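Local coordinates for protein beta-1,4-mannanase (Caldicellulosiruptor saccharolyticus, PDB 1PMH) that binds mannohexaose, and probably mannan chains, as a family 27 carbohydrate-binding module of a beta-1,4-mannanase, at residues K28-V33 with L50-N55; S84-M89 with H141-I146; S97-G102 with N166-G171. All coordinates share one frame; numbering follows the deposited sequence.

Contact 1: residues K28-V33 with L50-N55; sequences KCIKKV and LDVEFN. With EDO (1,2-ethanediol), chain D.
K31 and K32 both face D51 across an antiparallel hairpin of the jellyroll beta-sandwich, making a classic beta bulge at the start of strand 30-36. Backbone bonds set the bulge: K31 N gives a 2.7 Å bond to D51 O, while K32 N reaches the same oxygen only weakly. Beyond the bulge D51 N bonds to K32 O, and before it E53 N bonds to C29 O. On the polar face K31, with CG anti to the carbonyl carbon (chi1 -57°), crosses the E53 side chain at about a right angle, CG lying 3.8 Å from E53 OE2. K31 NZ turns instead to K28 O and to O1 of a 1,2-ethanediol. An alanine in place of E53 would probably strip K31 CG of the E53 CG and carboxylate it lies against and leave K170 without its weak, long ion pair. K32 and D51 run side by side, but D51 OD1 has R49 as its salt-bridge partner. On the inner face V33 CG2 meets L50 CD2 and I30 CG1 meets V52 CG1; L65 and F162 of the facing sheet pack against I30 and L50. C29 SG comes to the edge of the F54 ring, 3.7 Å from CE1 and 80° off the ring normal.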
loop_
_atom_site.group_PDB
_atom_site.type_symbol
_atom_site.label_atom_id
_atom_site.label_comp_id
_atom_site.label_asym_id
_atom_site.label_seq_id
_atom_site.Cartn_x
_atom_site.Cartn_y
_atom_site.Cartn_z
ATOM N N LYS A 28 -8.841 -4.235 -10.523
ATOM C CA LYS A 28 -10.228 -3.800 -10.429
ATOM C C LYS A 28 -10.328 -2.284 -10.312
ATOM O O LYS A 28 -10.145 -1.589 -11.317
ATOM C CB LYS A 28 -11.011 -4.583 -9.359
ATOM C CG LYS A 28 -10.994 -6.109 -9.497
ATOM C CD LYS A 28 -11.881 -6.632 -10.632
ATOM C CE LYS A 28 -12.391 -8.066 -10.395
ATOM N NZ LYS A 28 -11.454 -9.148 -9.892
ATOM N N CYS A 29 -10.645 -1.742 -9.142
ATOM C CA CYS A 29 -10.726 -0.303 -8.949
ATOM C C CYS A 29 -9.418 0.407 -9.159
ATOM O O CYS A 29 -9.391 1.616 -9.430
ATOM C CB CYS A 29 -11.231 0.013 -7.558
ATOM S SG CYS A 29 -10.130 -0.566 -6.225
ATOM N N ILE A 30 -8.302 -0.303 -9.079
ATOM C CA ILE A 30 -7.012 0.261 -9.409
ATOM C C ILE A 30 -6.846 0.164 -10.911
ATOM O O ILE A 30 -6.716 -0.929 -11.450
ATOM C CB ILE A 30 -5.882 -0.478 -8.662
ATOM C CG1 ILE A 30 -6.050 -0.422 -7.154
ATOM C CG2 ILE A 30 -4.556 0.127 -9.132
ATOM C CD1 ILE A 30 -5.257 -1.475 -6.412
ATOM N N LYS A 31 -6.860 1.301 -11.605
ATOM C CA LYS A 31 -6.833 1.362 -13.067
ATOM C C LYS A 31 -5.438 1.405 -13.682
ATOM O O LYS A 31 -5.297 1.117 -14.857
ATOM C CB LYS A 31 -7.608 2.590 -13.546
ATOM C CG LYS A 31 -9.026 2.598 -13.065
ATOM C CD LYS A 31 -9.777 1.306 -13.317
ATOM C CE LYS A 31 -11.189 1.372 -12.894
ATOM N NZ LYS A 31 -11.835 0.062 -13.095
ATOM N N LYS A 32 -4.446 1.824 -12.923
ATOM C CA LYS A 32 -3.077 1.928 -13.412
ATOM C C LYS A 32 -2.147 1.953 -12.241
ATOM O O LYS A 32 -2.457 2.527 -11.202
ATOM C CB LYS A 32 -2.868 3.186 -14.261
ATOM C CG LYS A 32 -1.532 3.263 -14.994
ATOM C CD LYS A 32 -1.420 4.525 -15.802
ATOM C CE LYS A 32 0.005 4.674 -16.253
ATOM N NZ LYS A 32 0.362 3.582 -17.198
ATOM N N VAL A 33 -1.029 1.267 -12.412
ATOM C CA VAL A 33 0.052 1.195 -11.455
ATOM C C VAL A 33 1.286 1.730 -12.178
ATOM O O VAL A 33 1.626 1.278 -13.279
ATOM C CB VAL A 33 0.303 -0.214 -10.998
ATOM C CG1 VAL A 33 1.447 -0.278 -10.008
ATOM C CG2 VAL A 33 -0.908 -0.838 -10.356
ATOM N N LEU A 50 -1.001 4.747 -7.768
ATOM C CA LEU A 50 -2.156 3.907 -8.073
ATOM C C LEU A 50 -3.266 4.843 -8.506
ATOM O O LEU A 50 -3.760 5.635 -7.723
ATOM C CB LEU A 50 -2.580 3.145 -6.822
ATOM C CG LEU A 50 -1.499 2.373 -6.070
ATOM C CD1 LEU A 50 -2.062 1.770 -4.780
ATOM C CD2 LEU A 50 -0.855 1.353 -6.962
ATOM N N ASP A 51 -3.629 4.797 -9.770
ATOM C CA ASP A 51 -4.804 5.576 -10.232
ATOM C C ASP A 51 -6.029 4.765 -9.973
ATOM O O ASP A 51 -6.140 3.666 -10.506
ATOM C CB ASP A 51 -4.635 5.908 -11.713
ATOM C CG ASP A 51 -3.477 6.842 -11.929
ATOM O OD1 ASP A 51 -3.546 7.957 -11.355
ATOM O OD2 ASP A 51 -2.503 6.523 -12.622
ATOM N N VAL A 52 -6.896 5.223 -9.062
ATOM C CA VAL A 52 -8.076 4.481 -8.628
ATOM C C VAL A 52 -9.337 5.225 -9.072
ATOM O O VAL A 52 -9.359 6.448 -9.264
ATOM C CB VAL A 52 -8.091 4.187 -7.113
ATOM C CG1 VAL A 52 -6.806 3.626 -6.667
ATOM C CG2 VAL A 52 -8.444 5.404 -6.292
ATOM N N GLU A 53 -10.395 4.433 -9.178
ATOM C CA GLU A 53 -11.742 4.922 -9.353
ATOM C C GLU A 53 -12.685 4.131 -8.474
ATOM O O GLU A 53 -12.745 2.913 -8.585
ATOM C CB GLU A 53 -12.187 4.814 -10.814
ATOM C CG GLU A 53 -11.262 5.437 -11.848
ATOM C CD GLU A 53 -11.801 5.339 -13.257
ATOM O OE1 GLU A 53 -12.996 5.025 -13.429
ATOM O OE2 GLU A 53 -11.021 5.628 -14.189
ATOM N N PHE A 54 -13.393 4.823 -7.597
ATOM C CA PHE A 54 -14.382 4.185 -6.749
ATOM C C PHE A 54 -15.772 4.603 -7.203
ATOM O O PHE A 54 -15.953 5.729 -7.634
ATOM C CB PHE A 54 -14.177 4.516 -5.272
ATOM C CG PHE A 54 -12.844 4.102 -4.692
ATOM C CD1 PHE A 54 -12.310 2.866 -4.955
ATOM C CD2 PHE A 54 -12.172 4.950 -3.855
ATOM C CE1 PHE A 54 -11.123 2.477 -4.325
ATOM C CE2 PHE A 54 -10.993 4.569 -3.235
ATOM C CZ PHE A 54 -10.474 3.341 -3.498
ATOM N N ASN A 55 -16.718 3.679 -7.038
ATOM C CA ASN A 55 -18.132 3.911 -7.385
ATOM C C ASN A 55 -18.949 4.132 -6.110
ATOM O O ASN A 55 -18.941 3.294 -5.207
ATOM C CB ASN A 55 -18.629 2.660 -8.096
ATOM C CG ASN A 55 -20.005 2.854 -8.730
ATOM O OD1 ASN A 55 -20.862 3.476 -8.122
ATOM N ND2 ASN A 55 -20.181 2.389 -9.970
HETATM C C1 EDO D . -14.014 0.799 -11.068
HETATM O O1 EDO D . -13.949 -0.524 -11.536
HETATM C C2 EDO D . -14.153 0.601 -9.580
HETATM O O2 EDO D . -15.168 1.522 -9.306
#

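Contact 2: residues S84-M89 with H141-I146; sequences SVEFEM and HKAFAI
With CG anti to the backbone N in both E86 (chi1 -172°) and H141 (chi1 -176°), the two side chains reach along the same face of the sheet and cross obliquely. H141 NE2 donates a nearly straight 2.8 Å bond to E86 OE2, a histidine-carboxylate pair. The acceptor lies close to the ring plane, but the donor meets OE2 on the anti side and tilted out of the carboxylate plane, the two planes being 45° apart. E86 also forms salt bridges to R181 and R179 on the neighbouring strand, so its carboxylate is gripped by three groups, which would tend to stabilise its negative charge. E88 CG lies over one face of the imidazole in a CH-pi contact, 3.8 Å from the centroid; E88 OE2 bonds to N177. On the other face of the sheet F87 CE2 touches F144 CE2 at 3.8 Å, the rings oblique, and F87 CZ lies equally near K142 CB. V85 CG2 and I146 CD1 meet 4.1 Å apart. Paired backbone bonds, V85 with F144 and F87 with K142, complete a regular antiparallel ladder of the jellyroll beta-sandwich, with E86, E88 and H141 on the outer face and V85, F87 and F144 toward the facing sheet.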
loop_
_atom_site.group_PDB
_atom_site.type_symbol
_atom_site.label_atom_id
_atom_site.label_comp_id
_atom_site.label_asym_id
_atom_site.label_seq_id
_atom_site.Cartn_x
_atom_site.Cartn_y
_atom_site.Cartn_z
ATOM N N SER A 84 7.492 -6.651 11.594
ATOM C CA SER A 84 6.509 -5.685 11.156
ATOM C C SER A 84 6.597 -5.440 9.659
ATOM O O SER A 84 7.634 -5.645 9.039
ATOM C CB SER A 84 6.649 -4.347 11.917
ATOM O OG SER A 84 7.854 -3.680 11.638
ATOM N N VAL A 85 5.496 -4.954 9.115
ATOM C CA VAL A 85 5.426 -4.356 7.762
ATOM C C VAL A 85 4.960 -2.918 7.936
ATOM O O VAL A 85 3.928 -2.682 8.531
ATOM C CB VAL A 85 4.469 -5.133 6.834
ATOM C CG1 VAL A 85 4.365 -4.394 5.493
ATOM C CG2 VAL A 85 5.019 -6.565 6.634
ATOM N N GLU A 86 5.759 -1.999 7.430
ATOM C CA GLU A 86 5.528 -0.581 7.538
ATOM C C GLU A 86 5.298 0.010 6.156
ATOM O O GLU A 86 5.814 -0.508 5.157
ATOM C CB GLU A 86 6.771 0.074 8.150
ATOM C CG GLU A 86 6.597 1.532 8.506
ATOM C CD GLU A 86 7.761 2.028 9.318
ATOM O OE1 GLU A 86 8.270 1.223 10.153
ATOM O OE2 GLU A 86 8.094 3.231 9.179
ATOM N N PHE A 87 4.532 1.078 6.045
ATOM C CA PHE A 87 4.272 1.726 4.762
ATOM C C PHE A 87 3.831 3.156 4.994
ATOM O O PHE A 87 3.373 3.511 6.093
ATOM C CB PHE A 87 3.197 0.958 3.986
ATOM C CG PHE A 87 1.859 1.021 4.657
ATOM C CD1 PHE A 87 0.988 2.080 4.379
ATOM C CD2 PHE A 87 1.528 0.126 5.656
ATOM C CE1 PHE A 87 -0.157 2.244 5.100
ATOM C CE2 PHE A 87 0.333 0.296 6.377
ATOM C CZ PHE A 87 -0.497 1.337 6.078
ATOM N N GLU A 88 3.932 3.957 3.924
ATOM C CA GLU A 88 3.359 5.290 3.871
ATOM C C GLU A 88 2.422 5.336 2.672
ATOM O O GLU A 88 2.767 4.902 1.581
ATOM C CB GLU A 88 4.463 6.359 3.712
ATOM C CG GLU A 88 5.445 6.413 4.876
ATOM C CD GLU A 88 6.532 7.466 4.729
ATOM O OE1 GLU A 88 6.166 8.642 4.737
ATOM O OE2 GLU A 88 7.736 7.109 4.701
HETATM N N MSE A 89 1.276 5.955 2.897
HETATM C CA MSE A 89 0.231 6.107 1.890
HETATM C C MSE A 89 -0.154 7.562 1.814
HETATM O O MSE A 89 -0.305 8.210 2.848
HETATM C CB MSE A 89 -0.925 5.233 2.325
HETATM C CG MSE A 89 -2.079 5.240 1.427
HETATM SE SE MSE A 89 -3.566 4.219 2.186
HETATM C CE MSE A 89 -2.801 2.742 2.455
ATOM N N HIS A 141 0.741 6.581 7.836
ATOM C CA HIS A 141 2.027 5.939 8.070
ATOM C C HIS A 141 1.829 4.978 9.221
ATOM O O HIS A 141 1.612 5.402 10.364
ATOM C CB HIS A 141 3.075 6.994 8.423
ATOM C CG HIS A 141 4.456 6.464 8.598
ATOM N ND1 HIS A 141 5.504 7.262 9.003
ATOM C CD2 HIS A 141 4.989 5.249 8.347
ATOM C CE1 HIS A 141 6.625 6.575 8.870
ATOM N NE2 HIS A 141 6.323 5.308 8.678
ATOM N N LYS A 142 1.899 3.671 8.948
ATOM C CA LYS A 142 1.598 2.650 9.960
ATOM C C LYS A 142 2.591 1.523 9.820
ATOM O O LYS A 142 3.161 1.333 8.760
ATOM C CB LYS A 142 0.201 2.018 9.760
ATOM C CG LYS A 142 -0.972 2.945 9.847
ATOM C CD LYS A 142 -1.305 3.288 11.260
ATOM C CE LYS A 142 -2.658 3.970 11.398
ATOM N NZ LYS A 142 -2.688 4.834 12.627
ATOM N N ALA A 143 2.701 0.764 10.903
ATOM C CA ALA A 143 3.348 -0.534 10.909
ATOM C C ALA A 143 2.422 -1.539 11.540
ATOM O O ALA A 143 1.882 -1.272 12.596
ATOM C CB ALA A 143 4.675 -0.492 11.651
ATOM N N PHE A 144 2.286 -2.694 10.914
ATOM C CA PHE A 144 1.497 -3.788 11.441
ATOM C C PHE A 144 2.386 -4.955 11.803
ATOM O O PHE A 144 3.369 -5.210 11.101
ATOM C CB PHE A 144 0.438 -4.240 10.438
ATOM C CG PHE A 144 -0.559 -3.204 10.071
ATOM C CD1 PHE A 144 -1.239 -2.522 11.032
ATOM C CD2 PHE A 144 -0.879 -2.943 8.754
ATOM C CE1 PHE A 144 -2.152 -1.544 10.673
ATOM C CE2 PHE A 144 -1.834 -2.043 8.409
ATOM C CZ PHE A 144 -2.449 -1.309 9.351
ATOM N N ALA A 145 2.016 -5.682 12.849
ATOM C CA ALA A 145 2.791 -6.815 13.300
ATOM C C ALA A 145 2.752 -7.974 12.323
ATOM O O ALA A 145 1.693 -8.318 11.776
ATOM C CB ALA A 145 2.304 -7.308 14.659
ATOM N N ILE A 146 3.900 -8.633 12.161
ATOM C CA ILE A 146 3.955 -9.982 11.611
ATOM C C ILE A 146 3.776 -10.926 12.813
ATOM O O ILE A 146 4.623 -10.906 13.704
ATOM C CB ILE A 146 5.257 -10.263 10.862
ATOM C CG1 ILE A 146 5.454 -9.273 9.710
ATOM C CG2 ILE A 146 5.299 -11.687 10.368
ATOM C CD1 ILE A 146 6.798 -9.350 9.038
#

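Contact 3: residues S97-G102 with N166-G171; sequences SKSQGG and NSNYKG
N166 presents its carbonyl oxygen to G101, whose CA approaches N166 O at 3.5 Å in a CA-H...O contact. A side chain on G101 would point at this oxygen and clash with it, and the positive phi of 68° also favours glycine. At S167 the CA lies 3.2 Å from Q100 O, and CB packs against G102 O. S167 OG, anti to its backbone N, accepts a 3.0 Å bond from Y169 N, closing an ST turn. The same hydroxyl meets a water that donates to S99 OG and to Q100 O, so one solvent molecule joins three residues of the two loops. These loops belong to one end of the beta-sandwich: residues 99-101 connect helix 93-98 to strand 102-109, while the loop that starts at N166 runs from strand 153-165 to strand 172-181. N168 makes the direct bond between them. Its CG sits between the backbone N and the carbonyl carbon (chi1 63°), and OD1 takes a 2.8 Å bond from Q100 N, the donor standing 37° out of the carbonyl plane. S99 CB comes to 3.3 Å from that oxygen. N168 ND2 donates to a second water, which donates to K98 O and, in the conformer given, accepts from Q100 NE2. The ends of Q100 and N168 lie side by side there, their amide planes steeply inclined. Last comes Y169, whose CB lies 3.9 Å from S99 OG. S99 OG also bonds to F96 O in helix 93-98, while Y169 OH turns to P172 O.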
loop_
_atom_site.group_PDB
_atom_site.type_symbol
_atom_site.label_atom_id
_atom_site.label_comp_id
_atom_site.label_asym_id
_atom_site.label_seq_id
_atom_site.Cartn_x
_atom_site.Cartn_y
_atom_site.Cartn_z
ATOM N N SER A 97 -10.869 15.239 0.190
ATOM C CA SER A 97 -11.810 15.902 1.084
ATOM C C SER A 97 -13.150 16.179 0.439
ATOM O O SER A 97 -14.191 16.051 1.079
ATOM C CB SER A 97 -11.207 17.208 1.621
ATOM O OG SER A 97 -11.073 18.209 0.622
ATOM N N LYS A 98 -13.139 16.468 -0.847
ATOM C CA LYS A 98 -14.350 16.758 -1.621
ATOM C C LYS A 98 -15.136 15.500 -1.982
ATOM O O LYS A 98 -16.337 15.525 -2.193
ATOM C CB LYS A 98 -13.992 17.529 -2.901
ATOM C CG LYS A 98 -14.162 19.034 -2.778
ATOM C CD LYS A 98 -12.852 19.792 -2.804
ATOM C CE LYS A 98 -12.534 20.369 -1.431
ATOM N NZ LYS A 98 -11.081 20.487 -1.198
ATOM N N SER A 99 -14.463 14.372 -2.022
ATOM C CA SER A 99 -15.085 13.103 -2.336
ATOM C C SER A 99 -16.036 12.660 -1.237
ATOM O O SER A 99 -15.850 12.987 -0.078
ATOM C CB SER A 99 -14.078 12.033 -2.694
ATOM O OG SER A 99 -13.392 11.521 -1.577
ATOM N N GLN A 100 -17.055 11.895 -1.603
ATOM C CA GLN A 100 -17.971 11.318 -0.658
ATOM C C GLN A 100 -17.438 9.976 -0.153
ATOM O O GLN A 100 -16.630 9.321 -0.799
ATOM C CB GLN A 100 -19.354 11.120 -1.280
ATOM C CG GLN A 100 -19.989 12.382 -1.798
ATOM C CD GLN A 100 -20.045 13.480 -0.778
ATOM O OE1 GLN A 100 -20.579 13.308 0.321
ATOM N NE2 GLN A 100 -19.556 14.650 -1.165
ATOM N N GLY A 101 -17.971 9.546 0.972
ATOM C CA GLY A 101 -17.630 8.248 1.518
ATOM C C GLY A 101 -16.194 8.187 1.986
ATOM O O GLY A 101 -15.662 9.148 2.496
ATOM N N GLY A 102 -15.585 7.018 1.873
ATOM C CA GLY A 102 -14.215 6.813 2.301
ATOM C C GLY A 102 -13.744 5.492 1.760
ATOM O O GLY A 102 -14.376 4.941 0.881
ATOM N N ASN A 166 -18.581 3.321 -0.456
ATOM C CA ASN A 166 -19.473 4.369 -0.969
ATOM C C ASN A 166 -18.689 5.613 -1.333
ATOM O O ASN A 166 -19.170 6.719 -1.165
ATOM C CB ASN A 166 -20.617 4.686 -0.006
ATOM C CG ASN A 166 -21.332 3.434 0.436
ATOM O OD1 ASN A 166 -21.790 2.704 -0.424
ATOM N ND2 ASN A 166 -21.245 3.084 1.705
ATOM N N SER A 167 -17.494 5.446 -1.908
ATOM C CA SER A 167 -16.668 6.565 -2.341
ATOM C C SER A 167 -16.902 6.870 -3.819
ATOM O O SER A 167 -17.078 5.973 -4.636
ATOM C CB SER A 167 -15.193 6.224 -2.143
ATOM O OG SER A 167 -14.333 7.237 -2.622
ATOM N N ASN A 168 -16.788 8.152 -4.171
ATOM C CA ASN A 168 -16.697 8.588 -5.561
ATOM C C ASN A 168 -15.329 9.141 -5.918
ATOM O O ASN A 168 -15.173 9.815 -6.958
ATOM C CB ASN A 168 -17.786 9.596 -5.922
ATOM C CG ASN A 168 -17.701 10.878 -5.154
ATOM O OD1 ASN A 168 -16.809 11.033 -4.285
ATOM N ND2 ASN A 168 -18.523 11.819 -5.368
ATOM N N TYR A 169 -14.314 8.860 -5.106
ATOM C CA TYR A 169 -12.970 9.351 -5.424
ATOM C C TYR A 169 -12.430 8.723 -6.702
ATOM O O TYR A 169 -12.471 7.516 -6.849
ATOM C CB TYR A 169 -12.043 9.055 -4.215
ATOM C CG TYR A 169 -10.628 9.564 -4.401
ATOM C CD1 TYR A 169 -10.330 10.920 -4.373
ATOM C CD2 TYR A 169 -9.601 8.705 -4.738
ATOM C CE1 TYR A 169 -9.062 11.373 -4.581
ATOM C CE2 TYR A 169 -8.301 9.161 -4.916
ATOM C CZ TYR A 169 -8.045 10.500 -4.877
ATOM O OH TYR A 169 -6.804 11.013 -5.113
ATOM N N LYS A 170 -11.892 9.562 -7.580
ATOM C CA LYS A 170 -11.213 9.155 -8.801
ATOM C C LYS A 170 -9.952 9.968 -8.833
ATOM O O LYS A 170 -9.965 11.156 -9.072
ATOM C CB LYS A 170 -12.079 9.425 -10.011
ATOM C CG LYS A 170 -13.374 8.636 -9.968
ATOM C CD LYS A 170 -14.088 8.718 -11.295
ATOM C CE LYS A 170 -15.475 8.114 -11.309
ATOM N NZ LYS A 170 -15.835 7.512 -12.645
ATOM N N GLY A 171 -8.822 9.357 -8.616
ATOM C CA GLY A 171 -7.552 10.059 -8.507
ATOM C C GLY A 171 -6.490 9.100 -8.012
ATOM O O GLY A 171 -6.728 7.894 -7.831
HETATM O O HOH W 1 -18.200 14.453 -4.004
HETATM O O HOH W 2 -13.837 8.967 -0.598
#

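From the N terminus, contact 1 closes first, tying strand 30-36 to strand 47-53 in a hairpin whose connection spans residues 37-46. Contact 2 opens later, at strand 84-92, and joins it to strand 135-145 in the same seven-stranded sheet, on the opposite side of the chain's centre. Before contact 2 closes, helix 93-98 leads into contact 3, which closes after strand 153-165; contacts 2 and 3 therefore cross. Contact 3 joins two connections that pass between the sheets, one from strand 84-92 by helix 93-98 to strand 102-109, the other from strand 153-165 to strand 172-181. It also touches contact 1 directly, through probable backbone bonds of V52 with G171 and F54 with Y169.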